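PDB 5BY3: BtGH115A from Bacteroides thetaiotaomicron, which acts as a family GH115 4-O-methyl-alpha-glucuronidase with specificity for decorated arabinogalactans. Local coordinates for residues E161-F166 with D449-L454; T210-M215 with M429-V434; D321-L326 with P358-L363; I342-V347 with D367-Y372; I350-L355 with I373-T378. One frame throughout, in Å; residues are numbered along the deposited sequence.

Interaction 1: E161-F166 with D449-L454; sequences EYRGIF and DMAWNL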
# COMPACT_ATOMS: atom_id res chain seq x y z
N GLU A 161 15.93 -1.16 0.71
CA GLU A 161 16.71 -1.30 1.96
C GLU A 161 15.86 -1.22 3.24
O GLU A 161 16.06 -2.03 4.18
CB GLU A 161 17.92 -0.34 2.02
CG GLU A 161 19.03 -0.89 2.91
CD GLU A 161 20.18 0.06 3.27
OE1 GLU A 161 20.22 1.20 2.79
OE2 GLU A 161 21.06 -0.37 4.06
N TYR A 162 14.92 -0.28 3.27
CA TYR A 162 13.96 -0.20 4.36
C TYR A 162 12.53 -0.32 3.85
O TYR A 162 12.11 0.42 2.94
CB TYR A 162 14.14 1.10 5.14
CG TYR A 162 15.43 1.11 5.90
CD1 TYR A 162 15.50 0.54 7.18
CD2 TYR A 162 16.60 1.64 5.34
CE1 TYR A 162 16.70 0.54 7.89
CE2 TYR A 162 17.80 1.63 6.04
CZ TYR A 162 17.83 1.09 7.32
OH TYR A 162 18.99 1.08 8.03
N ARG A 163 11.78 -1.26 4.42
CA ARG A 163 10.41 -1.46 3.95
C ARG A 163 9.51 -1.75 5.10
O ARG A 163 9.84 -2.48 6.04
CB ARG A 163 10.35 -2.51 2.83
CG ARG A 163 11.12 -3.74 3.16
CD ARG A 163 12.03 -4.36 2.10
NE ARG A 163 12.54 -5.50 2.88
CZ ARG A 163 13.67 -5.49 3.61
NH1 ARG A 163 14.52 -4.44 3.56
NH2 ARG A 163 13.97 -6.55 4.34
N GLY A 164 8.37 -1.13 5.07
CA GLY A 164 7.59 -1.20 6.27
C GLY A 164 6.22 -0.67 6.06
O GLY A 164 5.86 -0.25 4.95
N ILE A 165 5.48 -0.66 7.17
CA ILE A 165 4.12 -0.21 7.18
C ILE A 165 3.92 0.86 8.23
O ILE A 165 4.68 0.95 9.20
CB ILE A 165 3.14 -1.40 7.45
CG1 ILE A 165 3.20 -1.86 8.93
CG2 ILE A 165 3.36 -2.53 6.42
CD1 ILE A 165 2.14 -2.87 9.34
N PHE A 166 2.86 1.62 8.04
CA PHE A 166 2.38 2.60 8.97
C PHE A 166 0.92 2.26 9.40
O PHE A 166 0.01 2.39 8.60
CB PHE A 166 2.51 3.99 8.24
CG PHE A 166 1.92 5.17 9.00
CD1 PHE A 166 1.84 5.19 10.40
CD2 PHE A 166 1.47 6.29 8.29
CE1 PHE A 166 1.30 6.29 11.08
CE2 PHE A 166 0.93 7.39 8.96
CZ PHE A 166 0.87 7.40 10.36
N ASP A 449 6.49 -7.78 -1.45
CA ASP A 449 7.15 -8.56 -2.51
C ASP A 449 7.95 -7.67 -3.46
O ASP A 449 9.08 -8.01 -3.82
CB ASP A 449 6.16 -9.40 -3.34
CG ASP A 449 5.67 -10.66 -2.60
OD1 ASP A 449 6.27 -11.03 -1.58
OD2 ASP A 449 4.66 -11.26 -3.03
N MSE A 450 7.34 -6.54 -3.86
CA MSE A 450 8.00 -5.59 -4.76
C MSE A 450 9.29 -5.14 -4.14
O MSE A 450 10.34 -5.25 -4.76
CB MSE A 450 7.07 -4.45 -5.14
CG MSE A 450 6.26 -4.97 -6.31
SE MSE A 450 4.85 -3.69 -6.78
CE MSE A 450 6.07 -2.78 -8.04
N ALA A 451 9.21 -4.77 -2.87
CA ALA A 451 10.29 -4.17 -2.11
C ALA A 451 11.35 -5.19 -1.79
O ALA A 451 12.52 -4.84 -1.62
CB ALA A 451 9.75 -3.53 -0.83
N TRP A 452 10.95 -6.46 -1.71
CA TRP A 452 11.89 -7.52 -1.40
C TRP A 452 12.62 -8.02 -2.64
O TRP A 452 13.84 -8.26 -2.58
CB TRP A 452 11.25 -8.67 -0.62
CG TRP A 452 12.24 -9.82 -0.42
CD1 TRP A 452 12.29 -10.96 -1.14
CD2 TRP A 452 13.32 -9.89 0.52
NE1 TRP A 452 13.30 -11.76 -0.70
CE2 TRP A 452 13.97 -11.13 0.31
CE3 TRP A 452 13.82 -9.02 1.50
CZ2 TRP A 452 15.11 -11.53 1.04
CZ3 TRP A 452 14.94 -9.43 2.26
CH2 TRP A 452 15.58 -10.67 2.01
N ASN A 453 11.89 -8.22 -3.74
CA ASN A 453 12.46 -8.70 -5.00
C ASN A 453 11.62 -8.23 -6.15
O ASN A 453 10.70 -8.93 -6.58
CB ASN A 453 12.56 -10.23 -5.02
CG ASN A 453 13.42 -10.76 -6.18
OD1 ASN A 453 13.66 -10.09 -7.21
ND2 ASN A 453 13.89 -11.99 -6.01
N LEU A 454 11.93 -7.03 -6.65
CA LEU A 454 11.24 -6.44 -7.81
C LEU A 454 11.30 -7.29 -9.13
O LEU A 454 10.28 -7.39 -9.87
CB LEU A 454 11.77 -5.00 -8.05
CG LEU A 454 10.82 -3.87 -8.46
CD1 LEU A 454 11.58 -2.83 -9.22
CD2 LEU A 454 9.61 -4.27 -9.30
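Where the TIM barrel of this enzyme closes on itself, Arg-163 of the first parallel strand, 162-166, lies against Ala-451 and Trp-452 at the end of helix 441-452, which follows the last strand. The contact is made in two stages along the arginine. Its aliphatic part rests on the helix, with Arg-163 CD 3.8 Å from Ala-451 CB. CG is tucked between the backbone N and the carbonyl carbon (chi1 47°), and a bend at chi2 carries the chain past the alanine. Beyond it the guanidinium meets the rim of the indole: Arg-163 NH2 is 3.7 Å from Trp-452 CZ3, and the two planes are 51° apart, so the groups are not stacked. Arg-207 makes a cation-pi contact with this indole. The polar end of Arg-163 is instead gripped by Gln-94 and by the carbonyl of Val-160, both bound to NH1. The buried contact itself is mainly van der Waals packing, and the guanidinium N-H groups are held by partners outside it, neutral ones at NH1.

Interaction 2: T210-M215 with M429-V434; sequences TYWPAM and MWILNV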
# COMPACT_ATOMS: atom_id res chain seq x y z
N THR A 210 10.75 -2.33 9.02
CA THR A 210 10.46 -0.99 9.54
C THR A 210 8.98 -0.86 9.97
O THR A 210 8.11 -1.50 9.41
CB THR A 210 10.83 0.05 8.46
OG1 THR A 210 12.20 -0.14 8.06
CG2 THR A 210 10.62 1.45 8.94
N TYR A 211 8.69 -0.02 10.96
CA TYR A 211 7.33 0.19 11.45
C TYR A 211 7.14 1.64 11.84
O TYR A 211 8.00 2.20 12.50
CB TYR A 211 7.08 -0.70 12.67
CG TYR A 211 5.71 -0.61 13.35
CD1 TYR A 211 4.53 -0.59 12.60
CD2 TYR A 211 5.60 -0.62 14.75
CE1 TYR A 211 3.30 -0.51 13.23
CE2 TYR A 211 4.38 -0.58 15.37
CZ TYR A 211 3.22 -0.52 14.61
OH TYR A 211 1.98 -0.46 15.25
N TRP A 212 6.03 2.23 11.41
CA TRP A 212 5.57 3.50 11.95
C TRP A 212 4.35 3.16 12.79
O TRP A 212 3.32 2.82 12.25
CB TRP A 212 5.20 4.49 10.85
CG TRP A 212 6.33 5.02 9.99
CD1 TRP A 212 7.67 4.65 10.01
CD2 TRP A 212 6.20 5.98 8.94
NE1 TRP A 212 8.37 5.36 9.06
CE2 TRP A 212 7.50 6.17 8.38
CE3 TRP A 212 5.13 6.72 8.42
CZ2 TRP A 212 7.73 7.06 7.34
CZ3 TRP A 212 5.35 7.60 7.39
CH2 TRP A 212 6.63 7.77 6.87
N PRO A 213 4.47 3.23 14.13
CA PRO A 213 3.38 2.79 15.02
C PRO A 213 2.15 3.67 14.90
O PRO A 213 2.29 4.77 14.38
CB PRO A 213 4.00 2.95 16.40
CG PRO A 213 4.97 4.09 16.24
CD PRO A 213 5.56 3.90 14.87
N ALA A 214 0.98 3.21 15.37
CA ALA A 214 -0.26 4.05 15.48
C ALA A 214 0.02 5.26 16.32
O ALA A 214 0.79 5.17 17.28
CB ALA A 214 -1.40 3.28 16.13
N MSE A 215 -0.61 6.38 16.00
CA MSE A 215 -0.22 7.65 16.61
C MSE A 215 -1.35 8.62 16.63
O MSE A 215 -1.15 9.80 16.94
CB MSE A 215 1.00 8.23 15.86
CG MSE A 215 0.90 8.42 14.34
SE MSE A 215 -0.40 9.80 13.79
CE MSE A 215 0.77 11.39 13.67
N MSE A 429 13.92 3.34 0.74
CA MSE A 429 12.94 3.28 1.79
C MSE A 429 11.55 3.37 1.22
O MSE A 429 11.18 4.38 0.59
CB MSE A 429 13.22 4.43 2.75
CG MSE A 429 12.81 4.21 4.19
SE MSE A 429 13.28 5.73 5.37
CE MSE A 429 15.25 5.48 5.28
N TRP A 430 10.77 2.31 1.45
CA TRP A 430 9.36 2.25 1.07
C TRP A 430 8.50 2.01 2.31
O TRP A 430 8.77 1.13 3.14
CB TRP A 430 9.13 1.10 0.12
CG TRP A 430 9.63 1.25 -1.29
CD1 TRP A 430 10.45 2.22 -1.81
CD2 TRP A 430 9.35 0.35 -2.35
NE1 TRP A 430 10.66 2.00 -3.15
CE2 TRP A 430 10.00 0.86 -3.51
CE3 TRP A 430 8.59 -0.83 -2.45
CZ2 TRP A 430 9.92 0.22 -4.75
CZ3 TRP A 430 8.51 -1.46 -3.68
CH2 TRP A 430 9.17 -0.94 -4.82
N ILE A 431 7.46 2.82 2.42
CA ILE A 431 6.61 2.82 3.58
C ILE A 431 5.18 2.94 3.11
O ILE A 431 4.78 3.93 2.40
CB ILE A 431 6.90 3.98 4.57
CG1 ILE A 431 8.31 3.91 5.15
CG2 ILE A 431 5.82 4.00 5.66
CD1 ILE A 431 8.63 2.76 6.11
N LEU A 432 4.40 1.93 3.54
CA LEU A 432 3.00 1.81 3.15
C LEU A 432 2.03 2.22 4.26
O LEU A 432 2.07 1.66 5.37
CB LEU A 432 2.75 0.37 2.71
CG LEU A 432 1.41 -0.07 2.10
CD1 LEU A 432 1.02 0.73 0.87
CD2 LEU A 432 1.56 -1.54 1.77
N ASN A 433 1.15 3.17 3.97
CA ASN A 433 0.03 3.42 4.86
C ASN A 433 -1.02 2.35 4.69
O ASN A 433 -1.58 2.20 3.58
CB ASN A 433 -0.60 4.77 4.57
CG ASN A 433 -1.61 5.17 5.63
OD1 ASN A 433 -2.27 4.32 6.22
ND2 ASN A 433 -1.72 6.44 5.88
N VAL A 434 -1.27 1.59 5.76
CA VAL A 434 -2.06 0.34 5.63
C VAL A 434 -3.36 0.33 6.42
O VAL A 434 -4.03 -0.74 6.51
CB VAL A 434 -1.28 -0.92 6.04
CG1 VAL A 434 -0.08 -1.12 5.14
CG2 VAL A 434 -0.93 -0.92 7.53
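Before strand 429-433 reaches Ile-431, the residue that touches Thr-210 and Trp-212, it passes Met-429, whose side chain packs on Tyr-162 and Met-364. Trp-430 then turns to the outside and rests on helix 441-452. At Ile-431 both branches are used. CG2, anti to the backbone N with CG1 beside it (chi1 -62°), sits over the six-membered ring of the Trp-212 indole, 3.7 Å from the centroid of that ring and 5° off its normal, a well-centred CH-pi contact. The other branch runs along the indole toward the pyrrole side, bringing Ile-431 CD1 to 3.9 Å from Trp-212 NE1 and to 3.7 Å from Thr-210 CG2. This is the lining of the TIM barrel: strands 210-212 and 429-433 are separated in the parallel sheet by strand 162-166, and the three side chains meet within the barrel rather than along paired strands. Leu-432 again faces outward, onto Phe-447, and Asn-433 donates from ND2 to Tyr-391 OH.

Interaction 3: D321-L326 with P358-L363; sequences DQRGLL and PEDVTL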
# COMPACT_ATOMS: atom_id res chain seq x y z
N ASP A 321 19.87 21.47 15.32
CA ASP A 321 19.67 21.01 16.71
C ASP A 321 19.30 19.54 16.80
O ASP A 321 19.67 18.87 17.79
CB ASP A 321 18.58 21.78 17.44
CG ASP A 321 18.72 23.29 17.35
OD1 ASP A 321 19.47 23.81 16.49
OD2 ASP A 321 18.02 23.96 18.16
N GLN A 322 18.54 19.08 15.82
CA GLN A 322 18.08 17.69 15.79
C GLN A 322 19.24 16.72 15.55
O GLN A 322 19.39 15.77 16.29
CB GLN A 322 16.98 17.48 14.75
CG GLN A 322 15.62 17.97 15.21
CD GLN A 322 14.56 17.81 14.13
OE1 GLN A 322 14.85 17.69 12.94
NE2 GLN A 322 13.31 17.80 14.56
N ARG A 323 20.05 17.00 14.53
CA ARG A 323 21.32 16.29 14.33
C ARG A 323 22.29 16.46 15.53
O ARG A 323 23.03 15.54 15.89
CB ARG A 323 21.96 16.71 12.99
CG ARG A 323 21.17 16.16 11.81
CD ARG A 323 21.35 16.89 10.49
NE ARG A 323 22.63 16.62 9.82
CZ ARG A 323 23.03 15.45 9.31
NH1 ARG A 323 22.27 14.36 9.36
NH2 ARG A 323 24.22 15.36 8.73
N GLY A 324 22.24 17.64 16.17
CA GLY A 324 22.88 17.88 17.45
C GLY A 324 22.63 16.81 18.49
O GLY A 324 23.59 16.30 19.07
N LEU A 325 21.37 16.47 18.74
CA LEU A 325 21.05 15.46 19.78
C LEU A 325 21.56 14.07 19.40
O LEU A 325 21.92 13.26 20.26
CB LEU A 325 19.55 15.36 20.01
CG LEU A 325 18.84 16.52 20.66
CD1 LEU A 325 17.43 16.74 20.07
CD2 LEU A 325 18.82 16.26 22.15
N LEU A 326 21.53 13.81 18.10
CA LEU A 326 21.98 12.57 17.51
C LEU A 326 23.50 12.41 17.68
O LEU A 326 23.93 11.35 18.18
CB LEU A 326 21.52 12.48 16.05
CG LEU A 326 19.98 12.40 15.78
CD1 LEU A 326 19.73 12.16 14.30
CD2 LEU A 326 19.26 11.35 16.61
N PRO A 358 20.96 17.88 4.55
CA PRO A 358 22.29 17.23 4.50
C PRO A 358 22.25 15.91 3.76
O PRO A 358 21.31 15.11 3.96
CB PRO A 358 22.65 17.03 5.97
CG PRO A 358 21.84 18.07 6.69
CD PRO A 358 20.55 18.16 5.93
N GLU A 359 23.24 15.73 2.88
CA GLU A 359 23.28 14.68 1.82
C GLU A 359 23.05 13.23 2.30
O GLU A 359 22.58 12.39 1.52
CB GLU A 359 24.60 14.76 1.01
CG GLU A 359 24.93 16.11 0.37
CD GLU A 359 24.36 16.28 -1.04
OE1 GLU A 359 24.69 15.48 -1.96
OE2 GLU A 359 23.57 17.23 -1.24
N ASP A 360 23.37 12.96 3.56
CA ASP A 360 23.17 11.64 4.14
C ASP A 360 21.69 11.35 4.47
O ASP A 360 21.29 10.19 4.56
CB ASP A 360 24.05 11.47 5.39
CG ASP A 360 23.77 12.52 6.47
OD1 ASP A 360 24.11 13.70 6.26
OD2 ASP A 360 23.22 12.15 7.54
N VAL A 361 20.88 12.41 4.62
CA VAL A 361 19.46 12.27 4.97
C VAL A 361 18.64 11.74 3.79
O VAL A 361 18.67 12.30 2.67
CB VAL A 361 18.87 13.57 5.58
CG1 VAL A 361 17.41 13.37 5.98
CG2 VAL A 361 19.69 14.02 6.78
N THR A 362 17.97 10.61 4.04
CA THR A 362 17.06 10.03 3.02
C THR A 362 15.95 11.01 2.72
O THR A 362 15.32 11.54 3.66
CB THR A 362 16.45 8.70 3.52
OG1 THR A 362 17.48 7.90 4.13
CG2 THR A 362 15.78 7.93 2.36
N LEU A 363 15.72 11.29 1.44
CA LEU A 363 14.58 12.16 1.06
C LEU A 363 13.34 11.29 0.75
O LEU A 363 13.36 10.45 -0.16
CB LEU A 363 14.93 13.03 -0.15
CG LEU A 363 16.07 14.06 -0.09
CD1 LEU A 363 16.19 14.73 -1.44
CD2 LEU A 363 15.87 15.13 0.99
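Arg-323 reaches out from helix 308-329 to a type I beta turn, Pro-358 to Val-361, and the contact is made almost wholly by the end of this one side chain. Its tight part is the guanidinium. One face lies on the proline ring, with Arg-323 NE 3.5 Å from Pro-358 CG, while Asp-360 OD2 meets its edge and OD1 adds a second, weaker prong to the salt bridge. The stronger prong runs from Arg-323 NH1 to Asp-360 OD2 at 3.0 Å and 159°, close to the guanidinium plane and into the syn lone pair. The other, from Arg-323 NH2 to Asp-360 OD1, also spans 3.0 Å but is bent to 127° and weak, as fits planes twisted 40° apart. A bend at chi3 swings the flat group across the proline. Arg-323 NH1 further donates to Gln-339 OE1 and lies 3.7 Å from Val-361 CG2. A leucine here would probably leave the carboxylate of Asp-360 without its charged mate and Gln-339 OE1 without this donor. The solvent side is looser: Glu-359, in the same turn, is exposed and points away, and the backbones stay well apart. Strand 339-341 completes the arrangement, since Leu-326 of the helix and both Asp-360 and Val-361 of the turn touch its Gln-339, just where the chain enters strand 362-366 of the barrel.

Interaction 4: I342-V347 with D367-Y372; sequences IPYKEV and DDNYGY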
# COMPACT_ATOMS: atom_id res chain seq x y z
N ILE A 342 10.74 13.93 5.20
CA ILE A 342 9.50 13.57 4.48
C ILE A 342 8.71 14.81 4.10
O ILE A 342 7.95 15.32 4.93
CB ILE A 342 8.59 12.59 5.28
CG1 ILE A 342 9.44 11.48 5.88
CG2 ILE A 342 7.50 11.98 4.37
CD1 ILE A 342 8.78 10.80 7.03
N PRO A 343 8.89 15.32 2.86
CA PRO A 343 8.11 16.47 2.36
C PRO A 343 6.72 16.04 1.79
O PRO A 343 6.50 15.90 0.58
CB PRO A 343 9.04 17.10 1.32
CG PRO A 343 9.89 15.97 0.83
CD PRO A 343 9.90 14.88 1.87
N TYR A 344 5.81 15.80 2.73
CA TYR A 344 4.43 15.42 2.50
C TYR A 344 3.58 16.70 2.56
O TYR A 344 3.91 17.63 3.32
CB TYR A 344 4.03 14.45 3.62
CG TYR A 344 2.61 13.99 3.66
CD1 TYR A 344 2.04 13.26 2.61
CD2 TYR A 344 1.82 14.28 4.76
CE1 TYR A 344 0.71 12.84 2.67
CE2 TYR A 344 0.49 13.86 4.85
CZ TYR A 344 -0.07 13.14 3.81
OH TYR A 344 -1.39 12.73 3.91
N LYS A 345 2.49 16.72 1.78
CA LYS A 345 1.56 17.87 1.68
C LYS A 345 2.35 19.19 1.46
O LYS A 345 3.14 19.24 0.51
CB LYS A 345 0.54 17.89 2.85
CG LYS A 345 -0.51 16.77 2.81
CD LYS A 345 -1.66 17.05 3.78
CE LYS A 345 -2.92 16.26 3.47
NZ LYS A 345 -3.21 15.11 4.40
N GLU A 346 2.24 20.19 2.35
CA GLU A 346 2.79 21.56 2.12
C GLU A 346 4.32 21.64 2.25
O GLU A 346 4.93 22.64 1.86
CB GLU A 346 2.13 22.60 3.04
CG GLU A 346 2.74 22.72 4.45
CD GLU A 346 2.55 21.46 5.33
OE1 GLU A 346 1.52 20.76 5.19
OE2 GLU A 346 3.42 21.17 6.19
N VAL A 347 4.92 20.60 2.85
CA VAL A 347 6.36 20.55 3.04
C VAL A 347 7.13 20.30 1.73
O VAL A 347 8.28 20.73 1.59
CB VAL A 347 6.82 19.76 4.33
CG1 VAL A 347 5.96 18.55 4.65
CG2 VAL A 347 8.30 19.38 4.33
N ASP A 367 3.07 9.94 -2.19
CA ASP A 367 1.99 9.86 -3.16
C ASP A 367 0.94 10.90 -2.76
O ASP A 367 1.10 11.52 -1.73
CB ASP A 367 1.43 8.44 -3.23
CG ASP A 367 0.49 8.09 -2.05
OD1 ASP A 367 0.24 8.91 -1.12
OD2 ASP A 367 -0.04 6.97 -2.09
N ASP A 368 -0.13 11.07 -3.55
CA ASP A 368 -1.12 12.12 -3.30
C ASP A 368 -2.30 11.57 -2.48
O ASP A 368 -3.41 12.08 -2.54
CB ASP A 368 -1.60 12.68 -4.65
CG ASP A 368 -2.34 11.63 -5.53
OD1 ASP A 368 -2.37 10.41 -5.20
OD2 ASP A 368 -2.91 12.04 -6.56
N ASN A 369 -2.02 10.50 -1.75
CA ASN A 369 -2.97 9.81 -0.91
C ASN A 369 -3.88 8.86 -1.66
O ASN A 369 -4.61 8.08 -1.03
CB ASN A 369 -3.80 10.79 -0.03
CG ASN A 369 -2.95 11.88 0.61
OD1 ASN A 369 -3.22 13.08 0.43
ND2 ASN A 369 -1.93 11.48 1.36
N TYR A 370 -3.87 8.93 -3.00
CA TYR A 370 -4.65 8.02 -3.82
C TYR A 370 -3.76 7.18 -4.73
O TYR A 370 -4.20 6.70 -5.79
CB TYR A 370 -5.77 8.78 -4.53
CG TYR A 370 -6.74 9.48 -3.55
CD1 TYR A 370 -6.35 10.61 -2.83
CD2 TYR A 370 -8.05 9.00 -3.34
CE1 TYR A 370 -7.22 11.23 -1.94
CE2 TYR A 370 -8.93 9.62 -2.44
CZ TYR A 370 -8.51 10.72 -1.75
OH TYR A 370 -9.36 11.32 -0.86
N GLY A 371 -2.52 6.96 -4.28
CA GLY A 371 -1.61 6.02 -4.95
C GLY A 371 -0.92 6.55 -6.21
O GLY A 371 -0.38 5.76 -7.02
N TYR A 372 -0.95 7.88 -6.38
CA TYR A 372 -0.16 8.57 -7.41
C TYR A 372 0.99 9.38 -6.82
O TYR A 372 0.78 10.43 -6.18
CB TYR A 372 -1.04 9.48 -8.26
CG TYR A 372 -2.16 8.72 -8.94
CD1 TYR A 372 -1.92 7.92 -10.08
CD2 TYR A 372 -3.47 8.76 -8.41
CE1 TYR A 372 -2.96 7.23 -10.72
CE2 TYR A 372 -4.50 8.06 -9.03
CZ TYR A 372 -4.24 7.30 -10.17
OH TYR A 372 -5.30 6.65 -10.77
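Tyr-344 and Asn-369 meet at about a right angle, the phenol ring and the amide being turned 80° against each other. The amide nitrogen approaches the ring at its edge, in the ring plane, and Asn-369 ND2 donates to Tyr-344 OH at 2.9 Å, a weak bond with an angle of only 126°. With CG anti to the backbone N (chi1 175°), the tyrosine projects its hydroxyl toward the neighbouring loop. Lys-345 folds back alongside: its CG lies over one ring face, and Lys-345 NZ donates to Tyr-344 OH at 3.0 Å and also bonds Tyr-396. The hydroxyl thus accepts from two donors. A phenylalanine in place of Tyr-344 would probably leave the amide of Asn-369 without this acceptor and its rotation less fixed. Asn-369 is itself held by an Asx turn, its backbone N donating to Asp-367 OD1 at 2.8 Å from well above the carboxylate plane. A second Asx turn follows at Asp-368, whose OD1 receives Tyr-370 N and Tyr-372 N from opposite faces. Both loops leave the C-terminal ends of parallel strands, 339-341 and 362-366, the end of a TIM barrel at which active sites are characteristically built.

Interaction 5: I350-L355 with I373-T378; sequences IYHAGL and IRHFPT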
# COMPACT_ATOMS: atom_id res chain seq x y z
N ILE A 350 7.96 23.73 0.65
CA ILE A 350 9.08 24.29 1.40
C ILE A 350 10.45 23.65 1.04
O ILE A 350 11.48 24.37 0.98
CB ILE A 350 8.74 24.51 2.90
CG1 ILE A 350 9.94 25.01 3.68
CG2 ILE A 350 8.14 23.29 3.59
CD1 ILE A 350 10.36 26.39 3.26
N TYR A 351 10.47 22.36 0.69
CA TYR A 351 11.66 21.75 0.04
C TYR A 351 12.05 22.49 -1.26
O TYR A 351 13.13 23.08 -1.31
CB TYR A 351 11.48 20.25 -0.19
CG TYR A 351 12.56 19.63 -1.05
CD1 TYR A 351 13.79 19.25 -0.50
CD2 TYR A 351 12.35 19.45 -2.44
CE1 TYR A 351 14.78 18.69 -1.29
CE2 TYR A 351 13.34 18.89 -3.24
CZ TYR A 351 14.55 18.50 -2.66
OH TYR A 351 15.55 17.94 -3.46
N HIS A 352 11.13 22.49 -2.25
CA HIS A 352 11.25 23.20 -3.56
C HIS A 352 11.57 24.70 -3.53
O HIS A 352 11.87 25.28 -4.57
CB HIS A 352 10.00 22.99 -4.43
CG HIS A 352 9.93 21.63 -5.06
ND1 HIS A 352 8.74 20.97 -5.28
CD2 HIS A 352 10.91 20.80 -5.49
CE1 HIS A 352 8.99 19.79 -5.83
NE2 HIS A 352 10.30 19.66 -5.96
N ALA A 353 11.52 25.34 -2.37
CA ALA A 353 11.91 26.74 -2.27
C ALA A 353 13.43 26.85 -1.99
O ALA A 353 13.90 27.83 -1.37
CB ALA A 353 11.08 27.39 -1.18
N GLY A 354 14.17 25.83 -2.45
CA GLY A 354 15.60 25.65 -2.22
C GLY A 354 16.07 25.41 -0.79
O GLY A 354 16.99 26.08 -0.31
N LEU A 355 15.47 24.44 -0.10
CA LEU A 355 15.94 24.12 1.26
C LEU A 355 17.12 23.14 1.22
O LEU A 355 17.11 22.20 0.42
CB LEU A 355 14.80 23.55 2.08
CG LEU A 355 15.04 22.87 3.42
CD1 LEU A 355 15.33 23.80 4.59
CD2 LEU A 355 13.79 22.06 3.71
N ILE A 373 2.20 8.87 -7.03
CA ILE A 373 3.44 9.51 -6.52
C ILE A 373 3.61 10.95 -7.03
O ILE A 373 3.61 11.18 -8.25
CB ILE A 373 4.67 8.61 -6.81
CG1 ILE A 373 4.50 7.31 -6.02
CG2 ILE A 373 5.97 9.29 -6.40
CD1 ILE A 373 5.47 6.19 -6.36
N ARG A 374 3.74 11.92 -6.11
CA ARG A 374 3.85 13.35 -6.51
C ARG A 374 5.24 13.72 -7.11
O ARG A 374 5.33 14.54 -8.02
CB ARG A 374 3.45 14.31 -5.39
CG ARG A 374 1.97 14.28 -4.99
CD ARG A 374 1.54 15.68 -4.57
NE ARG A 374 0.12 15.81 -4.26
CZ ARG A 374 -0.79 16.29 -5.09
NH1 ARG A 374 -0.46 16.71 -6.33
NH2 ARG A 374 -2.05 16.37 -4.68
N HIS A 375 6.31 13.11 -6.60
CA HIS A 375 7.63 13.53 -7.06
C HIS A 375 8.61 12.39 -7.20
O HIS A 375 8.78 11.58 -6.28
CB HIS A 375 8.22 14.64 -6.17
CG HIS A 375 9.55 15.14 -6.65
ND1 HIS A 375 9.67 16.20 -7.52
CD2 HIS A 375 10.80 14.69 -6.42
CE1 HIS A 375 10.95 16.40 -7.79
NE2 HIS A 375 11.66 15.49 -7.14
N PHE A 376 9.24 12.37 -8.37
CA PHE A 376 10.35 11.48 -8.71
C PHE A 376 11.72 12.21 -8.69
O PHE A 376 11.80 13.35 -9.18
CB PHE A 376 10.09 10.83 -10.06
CG PHE A 376 8.89 9.94 -10.07
CD1 PHE A 376 7.61 10.45 -10.35
CD2 PHE A 376 9.02 8.57 -9.74
CE1 PHE A 376 6.49 9.62 -10.33
CE2 PHE A 376 7.90 7.75 -9.70
CZ PHE A 376 6.63 8.27 -10.02
N PRO A 377 12.77 11.56 -8.13
CA PRO A 377 14.06 12.24 -7.88
C PRO A 377 14.69 12.73 -9.15
O PRO A 377 14.78 11.97 -10.13
CB PRO A 377 14.95 11.15 -7.27
CG PRO A 377 14.05 10.01 -6.95
CD PRO A 377 12.86 10.11 -7.86
N THR A 378 15.09 14.01 -9.15
CA THR A 378 15.96 14.57 -10.19
C THR A 378 17.33 13.91 -10.04
O THR A 378 17.68 13.47 -8.93
CB THR A 378 16.13 16.09 -10.11
OG1 THR A 378 16.91 16.43 -8.96
CG2 THR A 378 14.76 16.84 -10.10
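His-352 and His-375 meet at the surface, the first at the end of helix 347-352 and the second in the loop before helix 379-383. Followed outward, His-352 leaves its helix at CB with CG anti to the carbonyl carbon (chi1 -75°), which sends the imidazole out toward the loop. Along one side of the ring, His-352 CD2 passes 3.6 Å from CD2 of the preceding Tyr-351. At the far end CE1 and NE2 arrive at the second histidine: His-352 CE1 is 4.0 Å from His-375 ND1, and His-352 NE2 lies 3.8 Å from His-375 CE1. The result is an offset edge-to-face pair, with the edge of His-352 directed at the face of His-375, centroids 5.3 Å apart and planes at 62°. His-375 is fixed from elsewhere. Its NE2 is hydrogen-bonded to Glu-381 OE1, which also receives Thr-378 N at the start of the next helix, and its ring meets Trp-365. The two imidazoles therefore touch through weak aromatic forces, without a hydrogen bond between them. The carboxylate of Glu-381 would probably favour a proton on His-375 NE2, and a positive charge on both rings at once is likely to be disfavoured at this spacing.

All five contacts belong to the TIM-barrel part of the chain. Interactions 1 and 2, with centres about 11 Å apart, join the first two strands to the last strand and its following helix, so they bring distant sequence together and close the barrel; the other three lie within the span they enclose. Interactions 3, 4 and 5 alternate along the chain, each tying the region from helix 308-329 to helix 347-352 to the one that starts just before strand 362-366. Interaction 3 is at the entrance to that strand and interaction 4 beyond its exit, centres about 21 Å apart. Interactions 4 and 5 have centres about 11 Å apart, and Trp-212 of interaction 2 touches Ile-342 of interaction 4.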